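Side-chain contact in ABC transporter substrate-binding protein (Rhizobium radiobacter, PDB 6TFX), which binds mannopinic acid, a mannityl-opine, as the periplasmic solute-binding component of an ABC import system in a plant-associated bacterium: residues 264-267 / 268-271. Residues are numbered along the deposited sequence; the frame is centred on the assembly and turned at random.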
loop_
_atom_site.group_PDB
_atom_site.type_symbol
_atom_site.label_atom_id
_atom_site.label_comp_id
_atom_site.label_asym_id
_atom_site.label_seq_id
_atom_site.Cartn_x
_atom_site.Cartn_y
_atom_site.Cartn_z
ATOM N N ASP A 264 -9.326 -26.638 -10.369
ATOM C CA ASP A 264 -10.719 -27.060 -10.530
ATOM C C ASP A 264 -11.568 -25.962 -9.866
ATOM O O ASP A 264 -11.437 -25.705 -8.660
ATOM C CB ASP A 264 -10.962 -28.402 -9.825
ATOM C CG ASP A 264 -12.348 -29.011 -10.029
ATOM O OD1 ASP A 264 -13.314 -28.253 -10.287
ATOM O OD2 ASP A 264 -12.470 -30.243 -9.936
ATOM N N ILE A 265 -12.426 -25.289 -10.649
ATOM C CA ILE A 265 -13.267 -24.226 -10.091
ATOM C C ILE A 265 -14.094 -24.700 -8.891
ATOM O O ILE A 265 -14.347 -23.903 -7.985
ATOM C CB ILE A 265 -14.141 -23.564 -11.190
ATOM C CG1 ILE A 265 -14.690 -22.193 -10.691
ATOM C CG2 ILE A 265 -15.242 -24.528 -11.723
ATOM C CD1 ILE A 265 -15.298 -21.280 -11.760
ATOM N N ARG A 266 -14.518 -25.987 -8.869
ATOM C CA ARG A 266 -15.325 -26.504 -7.739
ATOM C C ARG A 266 -14.564 -26.425 -6.421
ATOM O O ARG A 266 -15.167 -26.187 -5.370
ATOM C CB ARG A 266 -15.791 -27.928 -8.008
ATOM C CG ARG A 266 -16.731 -27.992 -9.210
ATOM C CD ARG A 266 -16.998 -29.435 -9.610
ATOM N NE ARG A 266 -15.777 -30.091 -10.081
ATOM C CZ ARG A 266 -15.740 -31.306 -10.609
ATOM N NH1 ARG A 266 -16.856 -32.011 -10.748
ATOM N NH2 ARG A 266 -14.586 -31.830 -11.001
ATOM N N VAL A 267 -13.244 -26.648 -6.467
ATOM C CA VAL A 267 -12.411 -26.570 -5.258
ATOM C C VAL A 267 -12.329 -25.118 -4.796
ATOM O O VAL A 267 -12.394 -24.843 -3.597
ATOM C CB VAL A 267 -11.021 -27.217 -5.462
ATOM C CG1 VAL A 267 -10.173 -27.126 -4.190
ATOM C CG2 VAL A 267 -11.168 -28.676 -5.901
ATOM N N ARG A 268 -12.194 -24.178 -5.749
ATOM C CA ARG A 268 -12.122 -22.746 -5.401
ATOM C C ARG A 268 -13.479 -22.306 -4.832
ATOM O O ARG A 268 -13.545 -21.601 -3.816
ATOM C CB ARG A 268 -11.776 -21.900 -6.643
ATOM C CG ARG A 268 -10.417 -22.271 -7.225
ATOM C CD ARG A 268 -9.835 -21.183 -8.121
ATOM N NE ARG A 268 -10.683 -20.851 -9.272
ATOM C CZ ARG A 268 -10.599 -21.446 -10.457
ATOM N NH1 ARG A 268 -9.820 -22.511 -10.620
ATOM N NH2 ARG A 268 -11.349 -21.030 -11.470
ATOM N N GLN A 269 -14.583 -22.721 -5.487
ATOM C CA GLN A 269 -15.922 -22.394 -5.002
ATOM C C GLN A 269 -16.130 -22.955 -3.592
ATOM O O GLN A 269 -16.667 -22.264 -2.720
ATOM C CB GLN A 269 -16.985 -22.973 -5.940
ATOM C CG GLN A 269 -17.035 -22.249 -7.284
ATOM C CD GLN A 269 -17.904 -22.988 -8.280
ATOM O OE1 GLN A 269 -18.050 -24.223 -8.234
ATOM N NE2 GLN A 269 -18.490 -22.236 -9.214
ATOM N N ALA A 270 -15.642 -24.193 -3.355
ATOM C CA ALA A 270 -15.763 -24.794 -2.027
ATOM C C ALA A 270 -15.066 -23.898 -0.991
ATOM O O ALA A 270 -15.619 -23.649 0.062
ATOM C CB ALA A 270 -15.153 -26.189 -2.017
ATOM N N LEU A 271 -13.858 -23.394 -1.314
ATOM C CA LEU A 271 -13.141 -22.525 -0.368
ATOM C C LEU A 271 -13.930 -21.253 -0.115
ATOM O O LEU A 271 -14.099 -20.860 1.039
ATOM C CB LEU A 271 -11.722 -22.207 -0.886
ATOM C CG LEU A 271 -10.803 -21.432 0.057
ATOM C CD1 LEU A 271 -10.560 -22.198 1.374
ATOM C CD2 LEU A 271 -9.470 -21.145 -0.635
#
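Arg-268 folds its side chain back over the first turn of helix 265-272 and lays one face of its guanidinium on Ile-265. The evidence is the position of Ile-265 CA, 3.8 Å above the guanidinium plane and over its centre, while Ile-265 CG1 lies 3.6 Å from Arg-268 NH2. The chain bends at chi3 (-59°), a roughly perpendicular chi4 turns the flat group against Ile-265, and the two side chains cross at about a right angle. Hydrogen bonds probably hold the rotation of the group: NH1 donates to the carbonyl O of Phe-262, just ahead of the helix, and NH2 to that of Asn-451, so the guanidinium ties two loops to the helix start.

Gln-269 flanks Ile-265 as well. Its CG packs 3.2 Å from Ile-265 O, and its amide passes beside the isoleucine, with NE2 4.1 Å from CG1 of Ile-265. With CG1 anti to the backbone N (chi1 -163°), this branch of Ile-265 meets both the guanidinium and the amide. Ile-265 O accepts Gln-269 N at 2.8 Å in a nearly straight bond (N-H...O 168°), whereas the bond from Arg-268 N to Asp-264 O is weak.

Asp-264 caps the helix start from the N-cap position. Its OD1 takes Arg-266 N from above the carboxylate plane and also accepts Arg-266 NE through its syn lone pair; Asp-264 OD2 receives Arg-266 NH2 at 2.9 Å. The resulting side-on salt bridge probably steadies the capping carboxylate. On the buried flank, Val-267 and Ala-270 pack against helix 314-323 and Phe-358 of strand 358-365. Together these features define an N-capped alpha-helical start in the solute-binding protein fold, with the Arg-268 side chain about 7 Å from a bound magnesium ion and about 5 Å from the side chain of Cys-453, which with Cys-418 contributes to the magnesium site.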